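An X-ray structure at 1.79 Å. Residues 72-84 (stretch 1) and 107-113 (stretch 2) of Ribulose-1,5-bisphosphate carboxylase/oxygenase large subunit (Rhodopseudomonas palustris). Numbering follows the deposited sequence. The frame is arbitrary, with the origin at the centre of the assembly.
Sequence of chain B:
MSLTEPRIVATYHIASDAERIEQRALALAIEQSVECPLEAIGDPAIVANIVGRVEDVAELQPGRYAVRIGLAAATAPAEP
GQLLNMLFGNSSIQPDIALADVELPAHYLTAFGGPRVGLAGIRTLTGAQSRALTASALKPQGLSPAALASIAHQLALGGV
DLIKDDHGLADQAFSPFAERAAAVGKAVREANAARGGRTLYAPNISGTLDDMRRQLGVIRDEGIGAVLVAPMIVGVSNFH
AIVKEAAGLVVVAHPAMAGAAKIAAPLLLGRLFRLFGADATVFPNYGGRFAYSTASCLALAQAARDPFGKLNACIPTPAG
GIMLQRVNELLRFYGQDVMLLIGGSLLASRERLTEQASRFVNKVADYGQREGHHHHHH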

ATOM      1  N   ALA B  72      -6.379 -16.402 -14.554  1.00 31.47           N
ATOM      2  CA  ALA B  72      -5.290 -17.308 -14.908  1.00 35.41           C
ATOM      3  C   ALA B  72      -4.137 -17.197 -13.916  1.00 35.34           C
ATOM      4  O   ALA B  72      -3.584 -16.113 -13.721  1.00 34.25           O
ATOM      5  CB  ALA B  72      -4.804 -17.037 -16.313  1.00 36.23           C
ATOM      6  N   ALA B  73      -3.786 -18.315 -13.283  1.00 33.80           N
ATOM      7  CA  ALA B  73      -2.658 -18.346 -12.353  1.00 32.23           C
ATOM      8  C   ALA B  73      -1.346 -17.892 -12.997  1.00 34.72           C
ATOM      9  O   ALA B  73      -0.452 -17.390 -12.313  1.00 35.10           O
ATOM     10  CB  ALA B  73      -2.490 -19.741 -11.758  1.00 37.85           C
ATOM     11  N   ALA B  74      -1.227 -18.089 -14.306  1.00 34.71           N
ATOM     12  CA  ALA B  74      -0.007 -17.722 -15.019  1.00 35.15           C
ATOM     13  C   ALA B  74       0.310 -16.246 -14.817  1.00 34.59           C
ATOM     14  O   ALA B  74       1.473 -15.860 -14.750  1.00 36.41           O
ATOM     15  CB  ALA B  74      -0.136 -18.034 -16.500  1.00 34.10           C
ATOM     16  N   THR B  75      -0.735 -15.432 -14.712  1.00 34.24           N
ATOM     17  CA  THR B  75      -0.566 -13.984 -14.615  1.00 35.05           C
ATOM     18  C   THR B  75      -0.054 -13.558 -13.240  1.00 34.59           C
ATOM     19  O   THR B  75       0.544 -12.486 -13.096  1.00 34.36           O
ATOM     20  CB  THR B  75      -1.876 -13.239 -14.940  1.00 36.80           C
ATOM     21  OG1 THR B  75      -2.828 -13.437 -13.889  1.00 35.55           O
ATOM     22  CG2 THR B  75      -2.462 -13.748 -16.240  1.00 40.13           C
ATOM     23  N   ALA B  76      -0.273 -14.394 -12.226  1.00 31.43           N
ATOM     24  CA  ALA B  76       0.163 -14.025 -10.883  1.00 30.72           C
ATOM     25  C   ALA B  76       0.958 -15.117 -10.159  1.00 37.02           C
ATOM     26  O   ALA B  76       0.382 -15.975  -9.470  1.00 36.07           O
ATOM     27  CB  ALA B  76      -1.031 -13.572 -10.056  1.00 35.66           C
ATOM     28  N   PRO B  77       2.292 -15.072 -10.291  1.00 34.21           N
ATOM     29  CA  PRO B  77       3.199 -15.997  -9.611  1.00 33.53           C
ATOM     30  C   PRO B  77       3.067 -15.828  -8.100  1.00 36.94           C
ATOM     31  O   PRO B  77       2.486 -14.838  -7.652  1.00 33.85           O
ATOM     32  CB  PRO B  77       4.593 -15.532 -10.069  1.00 35.48           C
ATOM     33  CG  PRO B  77       4.366 -14.593 -11.184  1.00 35.69           C
ATOM     34  CD  PRO B  77       3.029 -13.982 -10.945  1.00 34.33           C
ATOM     35  N   ALA B  78       3.584 -16.777  -7.326  1.00 35.46           N
ATOM     36  CA  ALA B  78       3.527 -16.683  -5.868  1.00 33.72           C
ATOM     37  C   ALA B  78       4.486 -15.603  -5.374  1.00 34.77           C
ATOM     38  O   ALA B  78       5.527 -15.888  -4.769  1.00 34.54           O
ATOM     39  CB  ALA B  78       3.827 -18.038  -5.212  1.00 33.94           C
ATOM     40  N   GLU B  79       4.098 -14.359  -5.636  1.00 29.05           N
ATOM     41  CA  GLU B  79       4.904 -13.173  -5.363  1.00 32.82           C
ATOM     42  C   GLU B  79       3.921 -12.123  -4.826  1.00 28.42           C
ATOM     43  O   GLU B  79       3.067 -11.646  -5.566  1.00 30.58           O
ATOM     44  CB  GLU B  79       5.546 -12.719  -6.677  1.00 29.53           C
ATOM     45  CG  GLU B  79       6.767 -11.835  -6.526  1.00 33.84           C
ATOM     46  CD  GLU B  79       6.429 -10.493  -5.923  1.00 31.04           C
ATOM     47  OE1 GLU B  79       5.778  -9.680  -6.619  1.00 32.62           O
ATOM     48  OE2 GLU B  79       6.801 -10.266  -4.750  1.00 32.23           O
ATOM     49  N   PRO B  80       4.008 -11.805  -3.522  1.00 32.98           N
ATOM     50  CA  PRO B  80       2.912 -11.117  -2.821  1.00 29.96           C
ATOM     51  C   PRO B  80       2.436  -9.856  -3.534  1.00 28.56           C
ATOM     52  O   PRO B  80       1.240  -9.702  -3.786  1.00 25.30           O
ATOM     53  CB  PRO B  80       3.526 -10.779  -1.460  1.00 29.20           C
ATOM     54  CG  PRO B  80       4.549 -11.830  -1.249  1.00 31.19           C
ATOM     55  CD  PRO B  80       5.130 -12.101  -2.617  1.00 30.14           C
ATOM     56  N   GLY B  81       3.369  -8.974  -3.861  1.00 27.60           N
ATOM     57  CA  GLY B  81       3.041  -7.747  -4.574  1.00 27.84           C
ATOM     58  C   GLY B  81       2.318  -7.993  -5.889  1.00 25.48           C
ATOM     59  O   GLY B  81       1.284  -7.385  -6.167  1.00 26.53           O
ATOM     60  N   GLN B  82       2.861  -8.890  -6.703  1.00 24.86           N
ATOM     61  CA  GLN B  82       2.273  -9.203  -8.004  1.00 25.20           C
ATOM     62  C   GLN B  82       0.906  -9.855  -7.883  1.00 28.09           C
ATOM     63  O   GLN B  82       0.015  -9.612  -8.701  1.00 29.33           O
ATOM     64  CB  GLN B  82       3.213 -10.081  -8.830  1.00 27.28           C
ATOM     65  CG  GLN B  82       2.665 -10.485 -10.203  1.00 29.67           C
ATOM     66  CD  GLN B  82       2.418  -9.305 -11.149  1.00 32.26           C
ATOM     67  OE1 GLN B  82       2.788  -8.165 -10.862  1.00 31.60           O
ATOM     68  NE2 GLN B  82       1.777  -9.584 -12.278  1.00 31.46           N
ATOM     69  N   LEU B  83       0.748 -10.686  -6.855  1.00 28.04           N
ATOM     70  CA  LEU B  83      -0.527 -11.326  -6.580  1.00 30.16           C
ATOM     71  C   LEU B  83      -1.559 -10.256  -6.251  1.00 28.43           C
ATOM     72  O   LEU B  83      -2.650 -10.248  -6.811  1.00 29.33           O
ATOM     73  CB  LEU B  83      -0.399 -12.341  -5.438  1.00 26.26           C
ATOM     74  CG  LEU B  83      -1.726 -12.994  -5.028  1.00 26.96           C
ATOM     75  CD1 LEU B  83      -2.364 -13.687  -6.226  1.00 29.53           C
ATOM     76  CD2 LEU B  83      -1.537 -13.976  -3.856  1.00 32.81           C
ATOM     77  N   LEU B  84      -1.206  -9.346  -5.351  1.00 27.94           N
ATOM     78  CA  LEU B  84      -2.081  -8.232  -5.035  1.00 30.37           C
ATOM     79  C   LEU B  84      -2.366  -7.416  -6.316  1.00 28.05           C
ATOM     80  O   LEU B  84      -3.517  -7.068  -6.619  1.00 27.84           O
ATOM     81  CB  LEU B  84      -1.427  -7.371  -3.953  1.00 32.78           C
ATOM     82  CG  LEU B  84      -2.312  -6.648  -2.940  1.00 41.58           C
ATOM     83  CD1 LEU B  84      -3.728  -7.191  -2.972  1.00 38.76           C
ATOM     84  CD2 LEU B  84      -1.714  -6.774  -1.527  1.00 35.80           C
ATOM     85  N   HIS B 107      -0.927 -24.724  -4.435  1.00 34.45           N
ATOM     86  CA  HIS B 107       0.496 -24.442  -4.599  1.00 37.60           C
ATOM     87  C   HIS B 107       0.884 -23.039  -4.098  1.00 36.03           C
ATOM     88  O   HIS B 107       2.034 -22.811  -3.736  1.00 37.49           O
ATOM     89  CB  HIS B 107       0.984 -24.709  -6.036  1.00 34.89           C
ATOM     90  CG  HIS B 107       0.733 -23.587  -6.995  1.00 40.06           C
ATOM     91  ND1 HIS B 107      -0.328 -23.585  -7.875  1.00 42.57           N
ATOM     92  CD2 HIS B 107       1.428 -22.452  -7.241  1.00 39.30           C
ATOM     93  CE1 HIS B 107      -0.286 -22.489  -8.611  1.00 38.58           C
ATOM     94  NE2 HIS B 107       0.770 -21.783  -8.244  1.00 43.67           N
ATOM     95  N   TYR B 108      -0.074 -22.120  -4.046  1.00 33.05           N
ATOM     96  CA  TYR B 108       0.198 -20.791  -3.492  1.00 34.14           C
ATOM     97  C   TYR B 108       0.405 -20.872  -1.983  1.00 33.97           C
ATOM     98  O   TYR B 108       1.277 -20.207  -1.425  1.00 31.52           O
ATOM     99  CB  TYR B 108      -0.939 -19.816  -3.785  1.00 32.28           C
ATOM    100  CG  TYR B 108      -0.977 -19.347  -5.217  1.00 33.20           C
ATOM    101  CD1 TYR B 108      -1.703 -20.049  -6.162  1.00 35.40           C
ATOM    102  CD2 TYR B 108      -0.278 -18.219  -5.624  1.00 32.61           C
ATOM    103  CE1 TYR B 108      -1.741 -19.647  -7.469  1.00 33.10           C
ATOM    104  CE2 TYR B 108      -0.309 -17.804  -6.946  1.00 32.87           C
ATOM    105  CZ  TYR B 108      -1.051 -18.523  -7.856  1.00 32.90           C
ATOM    106  OH  TYR B 108      -1.106 -18.153  -9.171  1.00 30.22           O
ATOM    107  N   LEU B 109      -0.404 -21.687  -1.321  1.00 28.85           N
ATOM    108  CA  LEU B 109      -0.273 -21.801   0.123  1.00 31.90           C
ATOM    109  C   LEU B 109       1.079 -22.412   0.493  1.00 31.94           C
ATOM    110  O   LEU B 109       1.700 -22.000   1.459  1.00 30.96           O
ATOM    111  CB  LEU B 109      -1.433 -22.595   0.717  1.00 32.64           C
ATOM    112  CG  LEU B 109      -2.713 -21.793   0.985  1.00 32.99           C
ATOM    113  CD1 LEU B 109      -3.304 -21.159  -0.291  1.00 31.44           C
ATOM    114  CD2 LEU B 109      -3.747 -22.664   1.718  1.00 31.90           C
ATOM    115  N   THR B 110       1.549 -23.375  -0.291  1.00 34.17           N
ATOM    116  CA  THR B 110       2.805 -24.044   0.048  1.00 34.86           C
ATOM    117  C   THR B 110       3.974 -23.103  -0.203  1.00 34.58           C
ATOM    118  O   THR B 110       4.929 -23.047   0.574  1.00 33.71           O
ATOM    119  CB  THR B 110       3.010 -25.348  -0.748  1.00 41.00           C
ATOM    120  OG1 THR B 110       1.848 -26.174  -0.631  1.00 38.73           O
ATOM    121  CG2 THR B 110       4.209 -26.111  -0.211  1.00 38.42           C
ATOM    122  N   ALA B 111       3.880 -22.359  -1.296  1.00 34.86           N
ATOM    123  CA  ALA B 111       4.914 -21.405  -1.675  1.00 33.79           C
ATOM    124  C   ALA B 111       5.067 -20.302  -0.633  1.00 31.94           C
ATOM    125  O   ALA B 111       6.175 -20.005  -0.197  1.00 31.89           O
ATOM    126  CB  ALA B 111       4.610 -20.818  -3.030  1.00 35.08           C
ATOM    127  N   PHE B 112       3.952 -19.695  -0.234  1.00 33.04           N
ATOM    128  CA  PHE B 112       3.994 -18.616   0.756  1.00 31.64           C
ATOM    129  C   PHE B 112       4.303 -19.130   2.173  1.00 31.52           C
ATOM    130  O   PHE B 112       5.066 -18.507   2.913  1.00 31.59           O
ATOM    131  CB  PHE B 112       2.697 -17.784   0.734  1.00 27.58           C
ATOM    132  CG  PHE B 112       2.500 -16.975  -0.534  1.00 30.75           C
ATOM    133  CD1 PHE B 112       3.464 -16.066  -0.960  1.00 32.74           C
ATOM    134  CD2 PHE B 112       1.337 -17.103  -1.279  1.00 27.68           C
ATOM    135  CE1 PHE B 112       3.281 -15.304  -2.128  1.00 30.13           C
ATOM    136  CE2 PHE B 112       1.140 -16.346  -2.452  1.00 27.68           C
ATOM    137  CZ  PHE B 112       2.119 -15.444  -2.868  1.00 28.18           C
ATOM    138  N   GLY B 113       3.710 -20.262   2.555  1.00 33.97           N
ATOM    139  CA  GLY B 113       4.092 -20.950   3.786  1.00 31.55           C
ATOM    140  C   GLY B 113       3.430 -20.526   5.092  1.00 33.05           C
ATOM    141  O   GLY B 113       3.567 -21.198   6.110  1.00 29.25           O
TER

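Two aromatic side chains one helical turn apart, Y108 and F112, carry most of the contact, which buries 374 Å² summed over both sides. The CA-to-CB bond of each points sideways relative to stretch 1, with chi1 near -74° and -68° (both m), and each ring ends closer to stretch 1 than its CA-to-CB bond alone would suggest.

Stretch 1 enters through a short 3-10 segment, 73-75. A73 points its CB toward stretch 2 and lies at the edge of the Y108 ring, with A73 CB 3.3 Å from Y108 OH; a methyl fills this narrow gap beside the hydroxyl. A73 O is also 3.3 Å from Y108 OH, but the angle is poor and no hydrogen bond is assigned; that carbonyl instead accepts from A76 N at 3.0 Å. The segment is tied down at T75, whose OG1 donates to A72 O at 2.8 Å while T75 N reaches the same A72 O at 3.1 Å.

The single hydrogen bond between the stretches comes at A76. Y108 OH donates to A76 O at 2.7 Å, near the plane of the ring, so the tyrosine satisfies a loop carbonyl while its own polar end is accommodated in a largely buried position. The CA-to-CB bond of P77 points away, and the residue contributes mainly backbone: its carbonyl O accepts from E79 N at 2.6 Å, within the turn that presents A78.

A78 is the meeting point of the two rings, and its CA lies 5.8 Å from the CA of Y108, the nearest such pair. A78 CB is 4.1 Å from Y108 CD2 and 3.6 Å from A111 CB, and it stands over one face of F112, 4.2 Å from the ring centroid and 24° off the normal, as a CH-pi contact. The methyls of A78 and A111 are in contact where loop and helix come close.

The CA-to-CB bond of E79 points away from stretch 2, and the residue works as an N-cap: its OE1 accepts from Q82 N at 3.0 Å, with an N-H...acceptor angle of 150°. The following helix then supplies apolar surface. P80, in the helix's first turn, where its lack of an amide hydrogen is readily tolerated, places CD 3.7 Å from F112 CE1 at the ring edge. L83 points its CB toward stretch 2, and its CD2 lies 3.8 Å from F112 CE2. Phenylalanine suits this buried site, where its contacts across the stretches are entirely nonpolar on the side-chain level.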